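Local coordinates for protein putative Zn-dependent exopeptidase (Bacteroides vulgatus ATCC 8482, PDB 3GUX) that probably acts as a zinc-dependent exopeptidase of peptidase family M28, removing residues from the amino end of peptides, at residues 32-35 / 36-40; 217-220 / 221-225. One frame throughout, in Å; residues are numbered along the deposited sequence.

Contact 1: residues 32-35 / 36-40; sequences YIQV and QADFG
Gln36 turns its side-chain amide back along the helix to the carbonyl oxygen of Tyr32, four residues earlier. Its NE2 donates to Tyr32 O over 3.0 Å, in the plane of the Gln36 amide but from above the carbonyl plane of Tyr32, about 55° out of it. The backbone N of Gln36 reaches the same oxygen only in a weak bond, so the amide adds a second and shorter grip on it. Because CG lies anti to the carbonyl carbon (chi1 -66°) and the chain then runs extended, NE2 ends up level with the preceding turn, where it also donates to Ala131 O at the start of helix 131-146. At Ala37 the regular helical pairing continues, its N donating to Ile33 O at 3.0 Å. Asp38 is bonded to Gln34 through both backbone and side chain: Asp38 N donates to Gln34 O at 2.9 Å, and Gln34 NE2 comes down on Asp38 OD1 at 2.7 Å from above the carboxylate plane. The Gln34 amide and the carboxylate are turned 36° apart, and the bend of the glutamine at chi2 swings its amide toward the aspartate. Phe39 lies alongside Val35 and points the same way, with its CE2 4.2 Å from Val35 CG1; the Val35 carbonyl oxygen approaches the ring obliquely, 3.2 Å from Phe39 CD2. Both side chains also touch helix 47-62, Val35 at Tyr55 and Phe39 at Glu51 and Cys52. Gly40, with positive phi, is the first residue to leave helical angles, and its N bonds to Ala37 O. A type I beta turn from Ala37 to Gly40 thus carries the chain out of helix 26-37 at its C-terminal end.

Contact 2: residues 217-220 / 221-225; sequences YSAR and TARSE
With its CG anti to the backbone N (chi1 -171°), Tyr217 swings its ring alongside the short helix 218-221, while OG1 of Thr221 lies between that residue's backbone N and carbonyl carbon (chi1 48°), with CG2 anti to the carbonyl carbon and over the ring. The pair spans one helical turn, just ahead of the break where Ala222 leaves helical angles and stands at the N-cap position of helix 223-236. Thr221 CG2 sits over one face of the tyrosine, 3.7 Å from the ring centroid and 25° off the normal, a CH-pi contact displaced toward the rim. On the backbone, Tyr217 O accepts Thr221 N at 3.0 Å, nearly along the C=O axis, and also Arg220 N; Thr221 OG1 is modelled so close to the same oxygen that its bond there is doubtful in detail. Backbone and methyl of Thr221 thus both meet Tyr217, and its side chain also touches Asn258. Beyond the ring, Tyr217 OH bonds to Asn258 OD1 of helix 253-260, whose Ile255 and Lys259 also touch the tyrosine. A leucine at Tyr217 would probably leave the Thr221 methyl without its aromatic face and Asn258 OD1 without its hydroxyl partner. At the break itself, Ala222 N donates to Ser218 O at 2.6 Å, and the Ala222 methyl lies 3.4 Å from that same Ser218 O. Ser218 OG accepts from Asp267 N of strand 265-269. Past the break, the chain of Arg223 bends back and its NH1 meets Ala219 O at the guanidinium edge, 3.1 Å away, a bond less certain because that oxygen is modelled too close to a neighbour.

In the fold
Contacts 1 and 2 are both one-turn interactions at helix ends, lying on opposite sides of the chain's centre with their own centres 32 Å apart and nearest atoms about 20 Å apart. Contact 1 closes helix 26-37 where it packs on helices 47-62 and 131-146; contact 2 marks the change from helix 218-221 to helix 223-236, beside helix 253-260 and strand 265-269, an outermost strand of the mixed six-stranded sheet. They do not touch and occur in series along the chain. No metal ion or ligand takes part in either contact, and both join parts of the fold by local packing.

Contact 1: residues 32-35 / 36-40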
loop_
_atom_site.group_PDB
_atom_site.type_symbol
_atom_site.label_atom_id
_atom_site.label_comp_id
_atom_site.label_asym_id
_atom_site.label_seq_id
_atom_site.Cartn_x
_atom_site.Cartn_y
_atom_site.Cartn_z
ATOM N N TYR A 32 -1.033 -10.780 -10.175
ATOM C CA TYR A 32 -0.976 -9.315 -10.325
ATOM C C TYR A 32 0.475 -8.848 -10.203
ATOM O O TYR A 32 0.870 -7.918 -10.856
ATOM C CB TYR A 32 -1.874 -8.571 -9.318
ATOM C CG TYR A 32 -3.333 -8.961 -9.362
ATOM C CD1 TYR A 32 -4.006 -9.177 -10.574
ATOM C CD2 TYR A 32 -4.062 -9.074 -8.195
ATOM C CE1 TYR A 32 -5.356 -9.534 -10.589
ATOM C CE2 TYR A 32 -5.396 -9.414 -8.210
ATOM C CZ TYR A 32 -6.027 -9.643 -9.406
ATOM O OH TYR A 32 -7.337 -9.992 -9.392
ATOM N N ILE A 33 1.265 -9.518 -9.370
ATOM C CA ILE A 33 2.673 -9.205 -9.275
ATOM C C ILE A 33 3.382 -9.569 -10.582
ATOM O O ILE A 33 4.149 -8.750 -11.123
ATOM C CB ILE A 33 3.343 -9.879 -8.076
ATOM C CG1 ILE A 33 2.715 -9.323 -6.790
ATOM C CG2 ILE A 33 4.888 -9.663 -8.163
ATOM C CD1 ILE A 33 3.005 -10.051 -5.503
ATOM N N GLN A 34 3.097 -10.762 -11.100
ATOM C CA GLN A 34 3.723 -11.228 -12.326
ATOM C C GLN A 34 3.378 -10.318 -13.534
ATOM O O GLN A 34 4.237 -10.036 -14.356
ATOM C CB GLN A 34 3.332 -12.683 -12.571
ATOM C CG GLN A 34 3.942 -13.279 -13.842
ATOM C CD GLN A 34 5.435 -13.395 -13.747
ATOM O OE1 GLN A 34 5.942 -14.195 -12.965
ATOM N NE2 GLN A 34 6.157 -12.580 -14.523
ATOM N N VAL A 35 2.131 -9.849 -13.626
ATOM C CA VAL A 35 1.735 -8.955 -14.737
ATOM C C VAL A 35 2.486 -7.623 -14.684
ATOM O O VAL A 35 2.816 -7.056 -15.715
ATOM C CB VAL A 35 0.199 -8.697 -14.750
ATOM C CG1 VAL A 35 -0.148 -7.606 -15.738
ATOM C CG2 VAL A 35 -0.567 -10.005 -15.049
ATOM N N GLN A 36 2.770 -7.128 -13.478
ATOM C CA GLN A 36 3.534 -5.892 -13.357
ATOM C C GLN A 36 4.965 -6.133 -13.777
ATOM O O GLN A 36 5.535 -5.347 -14.535
ATOM C CB GLN A 36 3.540 -5.351 -11.925
ATOM C CG GLN A 36 2.173 -4.894 -11.422
ATOM C CD GLN A 36 2.218 -4.639 -9.930
ATOM O OE1 GLN A 36 2.713 -3.601 -9.496
ATOM N NE2 GLN A 36 1.764 -5.607 -9.142
ATOM N N ALA A 37 5.511 -7.245 -13.295
ATOM C CA ALA A 37 6.868 -7.621 -13.597
ATOM C C ALA A 37 7.061 -7.816 -15.096
ATOM O O ALA A 37 8.117 -7.504 -15.595
ATOM C CB ALA A 37 7.242 -8.879 -12.841
ATOM N N ASP A 38 6.042 -8.276 -15.807
ATOM C CA ASP A 38 6.165 -8.527 -17.249
ATOM C C ASP A 38 6.292 -7.276 -18.078
ATOM O O ASP A 38 6.720 -7.379 -19.240
ATOM C CB ASP A 38 4.993 -9.378 -17.780
ATOM C CG ASP A 38 5.110 -10.860 -17.376
ATOM O OD1 ASP A 38 6.184 -11.287 -16.901
ATOM O OD2 ASP A 38 4.131 -11.601 -17.561
ATOM N N PHE A 39 5.982 -6.100 -17.517
ATOM C CA PHE A 39 6.193 -4.865 -18.271
ATOM C C PHE A 39 7.651 -4.510 -18.321
ATOM O O PHE A 39 8.016 -3.634 -19.087
ATOM C CB PHE A 39 5.454 -3.677 -17.672
ATOM C CG PHE A 39 3.988 -3.782 -17.775
ATOM C CD1 PHE A 39 3.363 -3.644 -18.992
ATOM C CD2 PHE A 39 3.227 -3.982 -16.663
ATOM C CE1 PHE A 39 2.007 -3.741 -19.084
ATOM C CE2 PHE A 39 1.853 -4.084 -16.760
ATOM C CZ PHE A 39 1.254 -3.953 -17.974
ATOM N N GLY A 40 8.482 -5.174 -17.516
ATOM C CA GLY A 40 9.868 -4.794 -17.351
ATOM C C GLY A 40 9.873 -3.824 -16.172
ATOM O O GLY A 40 8.819 -3.537 -15.615
#

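Contact 2: residues 217-220 / 221-225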
loop_
_atom_site.group_PDB
_atom_site.type_symbol
_atom_site.label_atom_id
_atom_site.label_comp_id
_atom_site.label_asym_id
_atom_site.label_seq_id
_atom_site.Cartn_x
_atom_site.Cartn_y
_atom_site.Cartn_z
ATOM N N TYR A 217 9.645 4.374 12.573
ATOM C CA TYR A 217 8.771 5.551 12.457
ATOM C C TYR A 217 7.322 5.184 12.815
ATOM O O TYR A 217 6.676 5.888 13.628
ATOM C CB TYR A 217 8.884 6.210 11.082
ATOM C CG TYR A 217 8.171 7.532 10.999
ATOM C CD1 TYR A 217 8.821 8.721 11.319
ATOM C CD2 TYR A 217 6.840 7.596 10.604
ATOM C CE1 TYR A 217 8.137 9.954 11.270
ATOM C CE2 TYR A 217 6.156 8.792 10.539
ATOM C CZ TYR A 217 6.808 9.968 10.848
ATOM O OH TYR A 217 6.082 11.129 10.775
ATOM N N SER A 218 6.839 4.074 12.263
ATOM C CA SER A 218 5.499 3.576 12.573
ATOM C C SER A 218 5.292 3.387 14.102
ATOM O O SER A 218 4.245 3.732 14.623
ATOM C CB SER A 218 5.210 2.248 11.853
ATOM O OG SER A 218 5.322 2.337 10.406
ATOM N N ALA A 219 6.321 2.879 14.786
ATOM C CA ALA A 219 6.296 2.589 16.214
ATOM C C ALA A 219 6.327 3.824 17.099
ATOM O O ALA A 219 6.124 3.706 18.303
ATOM C CB ALA A 219 7.461 1.676 16.561
ATOM N N ARG A 220 6.657 5.004 16.566
ATOM C CA ARG A 220 6.552 6.225 17.379
ATOM C C ARG A 220 5.408 7.144 16.924
ATOM O O ARG A 220 5.039 8.045 17.636
ATOM C CB ARG A 220 7.882 6.969 17.455
ATOM C CG ARG A 220 8.349 7.622 16.235
ATOM C CD ARG A 220 9.632 8.370 16.557
ATOM N NE ARG A 220 10.082 9.058 15.353
ATOM C CZ ARG A 220 9.722 10.290 14.988
ATOM N NH1 ARG A 220 8.904 11.041 15.727
ATOM N NH2 ARG A 220 10.196 10.790 13.858
ATOM N N THR A 221 4.860 6.910 15.748
ATOM C CA THR A 221 3.766 7.699 15.206
ATOM C C THR A 221 2.434 6.944 15.105
ATOM O O THR A 221 1.341 7.593 15.044
ATOM C CB THR A 221 4.145 8.168 13.777
ATOM O OG1 THR A 221 4.642 7.044 13.043
ATOM C CG2 THR A 221 5.213 9.250 13.836
ATOM N N ALA A 222 2.509 5.597 15.147
ATOM C CA ALA A 222 1.322 4.760 14.975
ATOM C C ALA A 222 1.388 3.420 15.756
ATOM O O ALA A 222 1.083 2.380 15.173
ATOM C CB ALA A 222 1.135 4.499 13.476
ATOM N N ARG A 223 1.778 3.448 17.046
ATOM C CA ARG A 223 1.926 2.192 17.814
ATOM C C ARG A 223 0.644 1.421 17.918
ATOM O O ARG A 223 0.607 0.259 17.615
ATOM C CB ARG A 223 2.381 2.393 19.251
ATOM C CG ARG A 223 3.759 2.845 19.391
ATOM C CD ARG A 223 4.334 2.729 20.814
ATOM N NE ARG A 223 4.569 1.327 21.186
ATOM C CZ ARG A 223 5.584 0.570 20.752
ATOM N NH1 ARG A 223 6.489 1.039 19.894
ATOM N NH2 ARG A 223 5.690 -0.691 21.157
ATOM N N SER A 224 -0.386 2.101 18.393
ATOM C CA SER A 224 -1.714 1.544 18.582
ATOM C C SER A 224 -2.159 0.761 17.351
ATOM O O SER A 224 -2.458 -0.433 17.411
ATOM C CB SER A 224 -2.681 2.698 18.907
ATOM O OG SER A 224 -4.013 2.255 18.812
ATOM N N GLU A 225 -2.065 1.417 16.212
ATOM C CA GLU A 225 -2.464 0.815 14.936
ATOM C C GLU A 225 -1.534 -0.323 14.545
ATOM O O GLU A 225 -1.979 -1.392 14.158
ATOM C CB GLU A 225 -2.522 1.876 13.850
ATOM C CG GLU A 225 -3.452 3.051 14.147
ATOM C CD GLU A 225 -2.857 4.139 15.060
ATOM O OE1 GLU A 225 -1.693 3.988 15.513
ATOM O OE2 GLU A 225 -3.568 5.137 15.325
#